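DNA-entry nuclease (Competence-specific nuclease) (Streptococcus agalactiae ILRI112, PDB 4QGO) probably cleaves DNA without sequence specificity as a beta-beta-alpha (His-Me finger) nuclease, and is described as a virulence factor of this streptococcus. Local coordinates at residues T41-V47 / R169-R173; D71-Y77 / R161-N167; V108-I114 / N134-A140. The protein carries 1 engineered substitution. One frame throughout, in Å; residues are numbered along the deposited sequence.

Interaction 1 (T41-V47 / R169-R173). With SO4 (sulfate ion), chain C.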
loop_
_atom_site.group_PDB
_atom_site.type_symbol
_atom_site.label_atom_id
_atom_site.label_comp_id
_atom_site.label_asym_id
_atom_site.label_seq_id
_atom_site.Cartn_x
_atom_site.Cartn_y
_atom_site.Cartn_z
ATOM N N THR A 41 -11.345 -8.253 -7.434
ATOM C CA THR A 41 -9.997 -8.711 -7.755
ATOM C C THR A 41 -10.052 -10.179 -8.153
ATOM O O THR A 41 -10.969 -10.901 -7.749
ATOM C CB THR A 41 -9.037 -8.529 -6.562
ATOM O OG1 THR A 41 -7.781 -9.157 -6.856
ATOM C CG2 THR A 41 -9.628 -9.134 -5.294
ATOM N N ASN A 42 -9.077 -10.613 -8.948
ATOM C CA ASN A 42 -9.068 -11.999 -9.391
ATOM C C ASN A 42 -8.298 -12.931 -8.472
ATOM O O ASN A 42 -8.062 -14.094 -8.816
ATOM C CB ASN A 42 -8.554 -12.119 -10.831
ATOM C CG ASN A 42 -7.103 -11.696 -10.987
ATOM O OD1 ASN A 42 -6.351 -11.600 -10.015
ATOM N ND2 ASN A 42 -6.698 -11.447 -12.227
ATOM N N LEU A 43 -7.888 -12.416 -7.313
ATOM C CA LEU A 43 -7.170 -13.233 -6.336
ATOM C C LEU A 43 -7.947 -14.481 -5.977
ATOM O O LEU A 43 -9.149 -14.431 -5.763
ATOM C CB LEU A 43 -6.876 -12.439 -5.066
ATOM C CG LEU A 43 -5.808 -11.352 -5.130
ATOM C CD1 LEU A 43 -5.773 -10.624 -3.799
ATOM C CD2 LEU A 43 -4.457 -11.969 -5.451
ATOM N N ASN A 44 -7.229 -15.600 -5.908
ATOM C CA ASN A 44 -7.830 -16.875 -5.541
ATOM C C ASN A 44 -7.476 -17.223 -4.093
ATOM O O ASN A 44 -6.331 -17.536 -3.780
ATOM C CB ASN A 44 -7.373 -17.973 -6.501
ATOM C CG ASN A 44 -8.037 -19.307 -6.217
ATOM O OD1 ASN A 44 -8.938 -19.394 -5.386
ATOM N ND2 ASN A 44 -7.618 -20.347 -6.940
ATOM N N ALA A 45 -8.465 -17.120 -3.208
ATOM C CA ALA A 45 -8.274 -17.458 -1.799
ATOM C C ALA A 45 -8.636 -18.904 -1.512
ATOM O O ALA A 45 -8.423 -19.389 -0.410
ATOM C CB ALA A 45 -9.098 -16.529 -0.916
ATOM N N ASP A 46 -9.182 -19.595 -2.508
ATOM C CA ASP A 46 -9.624 -20.975 -2.312
ATOM C C ASP A 46 -8.517 -21.937 -2.723
ATOM O O ASP A 46 -8.671 -22.752 -3.645
ATOM C CB ASP A 46 -10.911 -21.229 -3.099
ATOM C CG ASP A 46 -11.531 -22.568 -2.781
ATOM O OD1 ASP A 46 -11.156 -23.163 -1.747
ATOM O OD2 ASP A 46 -12.393 -23.020 -3.564
ATOM N N VAL A 47 -7.380 -21.813 -2.052
ATOM C CA VAL A 47 -6.218 -22.640 -2.341
ATOM C C VAL A 47 -5.731 -23.276 -1.043
ATOM O O VAL A 47 -5.625 -22.609 -0.011
ATOM C CB VAL A 47 -5.081 -21.822 -3.005
ATOM C CG1 VAL A 47 -5.491 -21.363 -4.395
ATOM C CG2 VAL A 47 -4.731 -20.619 -2.172
ATOM N N ARG A 169 -9.399 -16.750 6.020
ATOM C CA ARG A 169 -8.193 -16.873 5.206
ATOM C C ARG A 169 -8.254 -15.784 4.146
ATOM O O ARG A 169 -9.221 -15.704 3.390
ATOM C CB ARG A 169 -8.145 -18.236 4.518
ATOM C CG ARG A 169 -7.845 -19.404 5.450
ATOM C CD ARG A 169 -6.383 -19.811 5.348
ATOM N NE ARG A 169 -6.086 -20.451 4.072
ATOM C CZ ARG A 169 -4.886 -20.896 3.717
ATOM N NH1 ARG A 169 -3.831 -20.749 4.526
ATOM N NH2 ARG A 169 -4.728 -21.462 2.534
ATOM N N VAL A 170 -7.235 -14.937 4.105
ATOM C CA VAL A 170 -7.262 -13.797 3.192
ATOM C C VAL A 170 -6.080 -13.825 2.232
ATOM O O VAL A 170 -4.929 -13.750 2.644
ATOM C CB VAL A 170 -7.290 -12.456 3.954
ATOM C CG1 VAL A 170 -7.378 -11.304 2.955
ATOM C CG2 VAL A 170 -8.486 -12.412 4.897
ATOM N N ARG A 171 -6.382 -13.965 0.943
ATOM C CA ARG A 171 -5.377 -13.823 -0.105
ATOM C C ARG A 171 -5.206 -12.316 -0.360
ATOM O O ARG A 171 -6.180 -11.589 -0.458
ATOM C CB ARG A 171 -5.838 -14.570 -1.360
ATOM C CG ARG A 171 -4.881 -14.525 -2.531
ATOM C CD ARG A 171 -3.603 -15.365 -2.318
ATOM N NE ARG A 171 -2.848 -15.337 -3.565
ATOM C CZ ARG A 171 -2.025 -14.358 -3.928
ATOM N NH1 ARG A 171 -1.780 -13.341 -3.105
ATOM N NH2 ARG A 171 -1.430 -14.400 -5.110
ATOM N N TYR A 172 -3.957 -11.856 -0.434
ATOM C CA TYR A 172 -3.635 -10.425 -0.355
ATOM C C TYR A 172 -2.506 -10.111 -1.323
ATOM O O TYR A 172 -1.535 -10.868 -1.420
ATOM C CB TYR A 172 -3.182 -10.126 1.080
ATOM C CG TYR A 172 -3.029 -8.675 1.519
ATOM C CD1 TYR A 172 -4.000 -7.720 1.239
ATOM C CD2 TYR A 172 -1.942 -8.286 2.299
ATOM C CE1 TYR A 172 -3.858 -6.401 1.683
ATOM C CE2 TYR A 172 -1.803 -6.981 2.750
ATOM C CZ TYR A 172 -2.763 -6.049 2.448
ATOM O OH TYR A 172 -2.634 -4.743 2.894
ATOM N N ARG A 173 -2.635 -9.004 -2.049
ATOM C CA ARG A 173 -1.615 -8.588 -3.004
ATOM C C ARG A 173 -1.464 -7.077 -2.947
ATOM O O ARG A 173 -2.444 -6.347 -3.079
ATOM C CB ARG A 173 -1.962 -9.054 -4.425
ATOM C CG ARG A 173 -0.908 -8.715 -5.496
ATOM C CD ARG A 173 -1.135 -9.527 -6.782
ATOM N NE ARG A 173 -2.459 -9.306 -7.372
ATOM C CZ ARG A 173 -3.135 -10.208 -8.080
ATOM N NH1 ARG A 173 -2.628 -11.425 -8.303
ATOM N NH2 ARG A 173 -4.334 -9.905 -8.566
HETATM S S SO4 C . 0.576 -13.058 -8.624
HETATM O O1 SO4 C . 1.364 -11.839 -8.526
HETATM O O2 SO4 C . 1.435 -14.219 -8.463
HETATM O O3 SO4 C . -0.086 -13.145 -9.932
HETATM O O4 SO4 C . -0.437 -13.085 -7.579
HETATM O O HOH W 1 -4.515 -13.488 -9.303
HETATM O O HOH W 2 -3.729 -17.876 -4.560
HETATM O O HOH W 3 -8.065 -20.870 1.974
#
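R171 reaches from strand 170-177 across loop 41-47, and following it outward passes A45, N44 and L43 in turn. Its CB lies against A45, 3.8 Å from that residue's CB, at the point where the two backbones come closest. CG passes the carbonyl of N44, 3.6 Å from O, and rests on CB of L43. The chain turns at chi2 (71°), which brings the guanidinium back along the loop to L43. NE binds a water that also donates to N44 O, while CD2 of L43 sits over the centre of the guanidinium face, 3.7 Å from CZ. NH1 is held by N67 and A68 of the neighbouring strand 66-70. NH2 makes a weak bond to sulfate O4.

The same CD2 methyl covers a face of R173, 3.4 Å from CZ, so one leucine branch serves two arginines. In its own plane, R173 gives NH1 to sulfate O4 at 2.8 Å and NH2 to OD1 of N42 at 3.0 Å; the latter bond is nearly straight (163°), with the amide turned almost perpendicular to the guanidinium. E192 takes a salt bridge from that NH2. At the other end, R169 NH2 donates weakly to V47 O and also bonds V49 O.

The sulfate, probably from the crystallisation liquor, is gathered by R171, R173 and N67. R171 and R173 direct CB toward the loop, as does R169 just ahead of the strand, whereas V170 and Y172 pack on helix 153-165: the alternation of an inner strand in an antiparallel sheet, with a loop over one face and a helix over the other.

Interaction 2 (D71-Y77 / R161-N167)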
loop_
_atom_site.group_PDB
_atom_site.type_symbol
_atom_site.label_atom_id
_atom_site.label_comp_id
_atom_site.label_asym_id
_atom_site.label_seq_id
_atom_site.Cartn_x
_atom_site.Cartn_y
_atom_site.Cartn_z
ATOM N N ASP A 71 -3.508 -15.842 7.500
ATOM C CA ASP A 71 -4.411 -16.464 8.455
ATOM C C ASP A 71 -3.812 -16.321 9.853
ATOM O O ASP A 71 -2.757 -15.690 10.028
ATOM C CB ASP A 71 -4.737 -17.930 8.087
ATOM C CG ASP A 71 -3.521 -18.849 8.121
ATOM O OD1 ASP A 71 -2.595 -18.632 8.933
ATOM O OD2 ASP A 71 -3.496 -19.818 7.335
ATOM N N ARG A 72 -4.476 -16.896 10.844
ATOM C CA ARG A 72 -4.045 -16.700 12.223
ATOM C C ARG A 72 -2.693 -17.303 12.555
ATOM O O ARG A 72 -2.114 -16.965 13.588
ATOM C CB ARG A 72 -5.109 -17.201 13.200
ATOM C CG ARG A 72 -6.263 -16.230 13.343
ATOM C CD ARG A 72 -7.161 -16.596 14.496
ATOM N NE ARG A 72 -6.907 -15.769 15.669
ATOM C CZ ARG A 72 -7.838 -15.431 16.554
ATOM N NH1 ARG A 72 -9.090 -15.846 16.397
ATOM N NH2 ARG A 72 -7.519 -14.674 17.594
ATOM N N THR A 73 -2.181 -18.190 11.701
ATOM C CA THR A 73 -0.871 -18.787 11.963
ATOM C C THR A 73 0.302 -17.828 11.761
ATOM O O THR A 73 1.394 -18.079 12.271
ATOM C CB THR A 73 -0.606 -20.080 11.143
ATOM O OG1 THR A 73 -0.406 -19.753 9.758
ATOM C CG2 THR A 73 -1.761 -21.075 11.291
ATOM N N ILE A 74 0.100 -16.741 11.014
ATOM C CA ILE A 74 1.179 -15.772 10.815
ATOM C C ILE A 74 0.837 -14.366 11.308
ATOM O O ILE A 74 1.672 -13.466 11.263
ATOM C CB ILE A 74 1.691 -15.733 9.353
ATOM C CG1 ILE A 74 0.605 -15.257 8.385
ATOM C CG2 ILE A 74 2.215 -17.102 8.946
ATOM C CD1 ILE A 74 1.142 -14.995 6.980
ATOM N N ARG A 75 -0.389 -14.200 11.798
ATOM C CA ARG A 75 -0.834 -12.979 12.439
ATOM C C ARG A 75 0.042 -12.662 13.647
ATOM O O ARG A 75 0.376 -13.552 14.437
ATOM C CB ARG A 75 -2.292 -13.164 12.869
ATOM C CG ARG A 75 -2.915 -11.984 13.585
ATOM C CD ARG A 75 -3.391 -10.874 12.652
ATOM N NE ARG A 75 -4.258 -9.974 13.412
ATOM C CZ ARG A 75 -3.834 -8.957 14.156
ATOM N NH1 ARG A 75 -2.543 -8.644 14.216
ATOM N NH2 ARG A 75 -4.720 -8.240 14.841
ATOM N N GLN A 76 0.422 -11.397 13.779
ATOM C CA GLN A 76 1.282 -10.961 14.871
ATOM C C GLN A 76 0.572 -9.921 15.731
ATOM O O GLN A 76 0.391 -8.771 15.317
ATOM C CB GLN A 76 2.594 -10.413 14.306
ATOM C CG GLN A 76 3.536 -9.783 15.328
ATOM C CD GLN A 76 4.045 -10.756 16.377
ATOM O OE1 GLN A 76 3.301 -11.193 17.253
ATOM N NE2 GLN A 76 5.330 -11.084 16.300
ATOM N N TYR A 77 0.174 -10.335 16.935
ATOM C CA TYR A 77 -0.542 -9.462 17.865
ATOM C C TYR A 77 0.427 -8.694 18.748
ATOM O O TYR A 77 0.068 -7.657 19.309
ATOM C CB TYR A 77 -1.498 -10.287 18.739
ATOM C CG TYR A 77 -2.611 -10.952 17.964
ATOM C CD1 TYR A 77 -3.653 -10.201 17.440
ATOM C CD2 TYR A 77 -2.618 -12.325 17.769
ATOM C CE1 TYR A 77 -4.687 -10.808 16.729
ATOM C CE2 TYR A 77 -3.635 -12.939 17.064
ATOM C CZ TYR A 77 -4.667 -12.173 16.549
ATOM O OH TYR A 77 -5.677 -12.790 15.838
ATOM N N ARG A 161 -7.071 -7.202 8.775
ATOM C CA ARG A 161 -6.768 -7.629 10.136
ATOM C C ARG A 161 -8.018 -8.136 10.836
ATOM O O ARG A 161 -7.996 -9.196 11.473
ATOM C CB ARG A 161 -6.183 -6.442 10.895
ATOM C CG ARG A 161 -5.653 -6.762 12.254
ATOM C CD ARG A 161 -4.969 -5.552 12.870
ATOM N NE ARG A 161 -5.923 -4.479 13.138
ATOM C CZ ARG A 161 -5.918 -3.303 12.525
ATOM N NH1 ARG A 161 -4.997 -3.042 11.597
ATOM N NH2 ARG A 161 -6.831 -2.391 12.844
ATOM N N LYS A 162 -9.113 -7.396 10.712
ATOM C CA LYS A 162 -10.354 -7.800 11.364
ATOM C C LYS A 162 -10.879 -9.116 10.796
ATOM O O LYS A 162 -11.399 -9.954 11.540
ATOM C CB LYS A 162 -11.396 -6.683 11.286
ATOM C CG LYS A 162 -11.050 -5.523 12.211
ATOM C CD LYS A 162 -11.945 -4.317 11.998
ATOM C CE LYS A 162 -11.510 -3.170 12.907
ATOM N NZ LYS A 162 -12.447 -2.015 12.825
ATOM N N ALA A 163 -10.723 -9.312 9.489
ATOM C CA ALA A 163 -11.122 -10.559 8.845
ATOM C C ALA A 163 -10.306 -11.739 9.365
ATOM O O ALA A 163 -10.856 -12.794 9.720
ATOM C CB ALA A 163 -10.983 -10.429 7.329
ATOM N N VAL A 164 -8.988 -11.579 9.400
ATOM C CA VAL A 164 -8.124 -12.635 9.916
ATOM C C VAL A 164 -8.489 -12.938 11.370
ATOM O O VAL A 164 -8.473 -14.104 11.790
ATOM C CB VAL A 164 -6.626 -12.252 9.800
ATOM C CG1 VAL A 164 -5.754 -13.195 10.624
ATOM C CG2 VAL A 164 -6.192 -12.258 8.338
ATOM N N ASP A 165 -8.865 -11.903 12.117
ATOM C CA ASP A 165 -9.179 -12.071 13.535
ATOM C C ASP A 165 -10.518 -12.785 13.736
ATOM O O ASP A 165 -10.826 -13.249 14.841
ATOM C CB ASP A 165 -9.117 -10.721 14.252
ATOM C CG ASP A 165 -7.686 -10.224 14.418
ATOM O OD1 ASP A 165 -6.763 -11.028 14.175
ATOM O OD2 ASP A 165 -7.476 -9.050 14.797
ATOM N N GLN A 166 -11.305 -12.847 12.667
ATOM C CA GLN A 166 -12.553 -13.606 12.645
ATOM C C GLN A 166 -12.326 -14.983 12.030
ATOM O O GLN A 166 -13.273 -15.634 11.589
ATOM C CB GLN A 166 -13.626 -12.861 11.851
ATOM C CG GLN A 166 -14.119 -11.577 12.491
ATOM C CD GLN A 166 -15.054 -10.807 11.585
ATOM O OE1 GLN A 166 -14.996 -10.937 10.361
ATOM N NE2 GLN A 166 -15.923 -9.998 12.180
ATOM N N ASN A 167 -11.063 -15.403 11.987
ATOM C CA ASN A 167 -10.669 -16.722 11.483
ATOM C C ASN A 167 -10.844 -16.912 9.977
ATOM O O ASN A 167 -11.037 -18.028 9.501
ATOM C CB ASN A 167 -11.388 -17.839 12.252
ATOM C CG ASN A 167 -11.123 -17.777 13.737
ATOM O OD1 ASN A 167 -9.981 -17.638 14.163
ATOM N ND2 ASN A 167 -12.180 -17.869 14.535
HETATM O O HOH W 4 -7.458 -16.757 10.046
#
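R161 and R75 meet near the C-terminal end of helix 153-165, which closes in a Schellman motif with N167, at positive phi, as its C-prime residue. CG of R161 lies over one face of the R75 guanidinium, 3.1 Å from NH2. On the opposite face is CE1 of Y77, each of the two offset toward the rim. The charged end of R161 goes to S158 instead.

V164, one turn on, points its side chain at the loop: CG1 touches the carbonyl carbon C of D71 at 3.8 Å and CD of R75, while its carbonyl oxygen lies beside CG of R72.

D165 takes the polar load. R75 grips it side-on, NE to OD1 at 2.8 Å and NH2 to OD2 at 2.9 Å, the guanidinium and carboxylate nearly coplanar. A bend at chi2 (80°) in the arginine turns its NE edge to the acid. Y77 OH donates to the same OD1 at 2.7 Å, from above the carboxylate plane and on the face opposite NE. A117 O holds R75 NH1 in place, while the two R75 nitrogens together with Y77 OH would probably favour the charged carboxylate.

In one of the two conformers of N167, so provisionally, OD1 accepts R72 NH1 at 3.0 Å, the N-H pointing almost straight at the oxygen (174°) within the guanidinium plane.

Interaction 3 (V108-I114 / N134-A140). Engineered in segment 108-114: A112 (natural residue His).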
loop_
_atom_site.group_PDB
_atom_site.type_symbol
_atom_site.label_atom_id
_atom_site.label_comp_id
_atom_site.label_asym_id
_atom_site.label_seq_id
_atom_site.Cartn_x
_atom_site.Cartn_y
_atom_site.Cartn_z
ATOM N N VAL A 108 6.433 12.212 5.378
ATOM C CA VAL A 108 6.510 10.809 4.951
ATOM C C VAL A 108 6.782 9.825 6.084
ATOM O O VAL A 108 7.372 10.185 7.104
ATOM C CB VAL A 108 7.555 10.596 3.836
ATOM C CG1 VAL A 108 7.129 11.313 2.560
ATOM C CG2 VAL A 108 8.952 11.047 4.285
ATOM N N ASP A 109 6.323 8.590 5.868
ATOM C CA ASP A 109 6.507 7.471 6.784
ATOM C C ASP A 109 7.147 6.330 6.010
ATOM O O ASP A 109 7.005 6.235 4.792
ATOM C CB ASP A 109 5.155 6.942 7.285
ATOM C CG ASP A 109 4.436 7.901 8.207
ATOM O OD1 ASP A 109 5.085 8.781 8.800
ATOM O OD2 ASP A 109 3.207 7.738 8.367
ATOM N N LYS A 110 7.864 5.475 6.725
ATOM C CA LYS A 110 8.283 4.207 6.164
ATOM C C LYS A 110 7.005 3.424 5.948
ATOM O O LYS A 110 6.328 3.035 6.900
ATOM C CB LYS A 110 9.219 3.480 7.124
ATOM C CG LYS A 110 10.585 4.145 7.240
ATOM C CD LYS A 110 11.408 3.560 8.384
ATOM C CE LYS A 110 12.663 4.384 8.630
ATOM N NZ LYS A 110 13.248 4.136 9.981
ATOM N N GLY A 111 6.649 3.234 4.685
ATOM C CA GLY A 111 5.418 2.517 4.377
ATOM C C GLY A 111 5.616 1.051 4.026
ATOM O O GLY A 111 6.174 0.733 2.979
ATOM N N ALA A 112 5.152 0.153 4.895
ATOM C CA ALA A 112 5.221 -1.276 4.596
ATOM C C ALA A 112 4.219 -1.675 3.524
ATOM O O ALA A 112 3.078 -1.215 3.529
ATOM C CB ALA A 112 4.954 -2.088 5.851
ATOM N N LEU A 113 4.640 -2.545 2.610
ATOM C CA LEU A 113 3.696 -3.134 1.661
ATOM C C LEU A 113 2.806 -4.119 2.407
ATOM O O LEU A 113 1.572 -4.029 2.353
ATOM C CB LEU A 113 4.424 -3.845 0.515
ATOM C CG LEU A 113 4.899 -2.960 -0.649
ATOM C CD1 LEU A 113 5.877 -1.882 -0.221
ATOM C CD2 LEU A 113 5.542 -3.838 -1.732
ATOM N N ILE A 114 3.449 -5.055 3.104
ATOM C CA ILE A 114 2.745 -6.037 3.927
ATOM C C ILE A 114 2.980 -5.700 5.399
ATOM O O ILE A 114 4.110 -5.734 5.876
ATOM C CB ILE A 114 3.236 -7.474 3.649
ATOM C CG1 ILE A 114 3.211 -7.790 2.146
ATOM C CG2 ILE A 114 2.383 -8.470 4.413
ATOM C CD1 ILE A 114 1.818 -7.829 1.542
ATOM N N ASN A 134 10.143 -4.484 1.180
ATOM C CA ASN A 134 8.807 -4.326 1.772
ATOM C C ASN A 134 8.489 -2.913 2.237
ATOM O O ASN A 134 7.455 -2.697 2.854
ATOM C CB ASN A 134 8.624 -5.295 2.965
ATOM C CG ASN A 134 7.162 -5.415 3.435
ATOM O OD1 ASN A 134 6.247 -5.529 2.632
ATOM N ND2 ASN A 134 6.952 -5.389 4.750
ATOM N N VAL A 135 9.364 -1.949 1.959
ATOM C CA VAL A 135 9.165 -0.596 2.484
ATOM C C VAL A 135 9.384 0.450 1.406
ATOM O O VAL A 135 10.392 0.417 0.693
ATOM C CB VAL A 135 10.115 -0.305 3.669
ATOM C CG1 VAL A 135 9.884 1.118 4.189
ATOM C CG2 VAL A 135 9.919 -1.331 4.774
ATOM N N VAL A 136 8.430 1.372 1.292
ATOM C CA VAL A 136 8.550 2.506 0.381
ATOM C C VAL A 136 8.402 3.818 1.139
ATOM O O VAL A 136 8.010 3.842 2.313
ATOM C CB VAL A 136 7.506 2.460 -0.760
ATOM C CG1 VAL A 136 7.750 1.250 -1.658
ATOM C CG2 VAL A 136 6.066 2.449 -0.201
ATOM N N THR A 137 8.730 4.913 0.461
ATOM C CA THR A 137 8.454 6.245 0.975
ATOM C C THR A 137 6.981 6.527 0.745
ATOM O O THR A 137 6.537 6.599 -0.394
ATOM C CB THR A 137 9.314 7.290 0.257
ATOM O OG1 THR A 137 10.692 7.033 0.549
ATOM C CG2 THR A 137 8.945 8.710 0.701
ATOM N N GLN A 138 6.220 6.659 1.827
ATOM C CA GLN A 138 4.776 6.803 1.718
ATOM C C GLN A 138 4.319 8.042 2.470
ATOM O O GLN A 138 4.799 8.327 3.585
ATOM C CB GLN A 138 4.066 5.562 2.272
ATOM C CG GLN A 138 2.567 5.542 1.956
ATOM C CD GLN A 138 1.918 4.228 2.335
ATOM O OE1 GLN A 138 2.333 3.577 3.299
ATOM N NE2 GLN A 138 0.901 3.824 1.579
ATOM N N THR A 139 3.395 8.787 1.877
ATOM C CA THR A 139 2.920 9.980 2.576
ATOM C C THR A 139 2.313 9.598 3.936
ATOM O O THR A 139 1.725 8.517 4.093
ATOM C CB THR A 139 1.914 10.807 1.760
ATOM O OG1 THR A 139 0.680 10.076 1.635
ATOM C CG2 THR A 139 2.488 11.135 0.385
ATOM N N ALA A 140 2.472 10.479 4.922
ATOM C CA ALA A 140 1.895 10.232 6.232
ATOM C C ALA A 140 0.393 10.018 6.124
ATOM O O ALA A 140 -0.147 9.117 6.762
ATOM C CB ALA A 140 2.201 11.386 7.180
#
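OD1 of N134 accepts two donors: the backbone N of I114 at 2.9 Å, in the carbonyl plane and on a lone pair, and ND2 of N55. The same amide returns a bond through ND2 to I114 O at 3.1 Å, almost straight (177°), so the side chain pairs with I114 much as another strand would. CG lies anti to the backbone N (chi1 -167°), and that swings the amide across the end of the strand pair to reach I114. The backbone of N134 adds its O to L113 N at 2.8 Å.

From here the two strands run antiparallel. G111 N donates to V136 O and V136 N to G111 O; two residues back along the first strand and two on along the second, D109 N meets Q138 O at 2.8 Å and Q138 N closes the ring on D109 O. Strands 108-112 and 135-139 probably form, with helix 153-165, the beta-beta-alpha unit of the His-Me finger nucleases; T139 caps the short helix 140-144 between. D109-K110-G111 and the engineered A112 (naturally His) match the family's Asp-Arg-Gly-His motif, whose histidine is the general base in relatives, so this chain probably lacks that base.

K110, A112, V135 and T137 share one face of the pair, where K110 CB packs on V135 CG1. On the other face lie D109, V136 and Q138, and G111 has no side chain there: Q138 OE1 comes over its CA at 3.4 Å, while NE2 binds Q153. L113 CD1 touches V136 CG1 at 3.9 Å, and both residues also pack on M189 of the large sheet. The carboxylate of D109 is held by H106 and Q144. At the far end, V108 CG1 meets T137 CG2 at 3.7 Å.

Interaction 3 is the core contact, its centre about 8 Å from that of the chain, made largely of backbone bonds between two strands. Interactions 1 and 2 lie about 16 and 18 Å out, partly buried, and depend on arginine side chains: interaction 1 brings two of its three arginines to a sulfate and a leucine methyl, interaction 2 sets R75 against an aspartate and, less surely, R72 against an asparagine at a helix end. These two share neighbouring elements, since helix 153-165 is followed, after a short turn, by strand 170-177; R169 salt-bridges D71, and V170 packs on A163 and V164. Y172 of interaction 1 touches I114 of interaction 3. Interactions 2 and 3 do not touch.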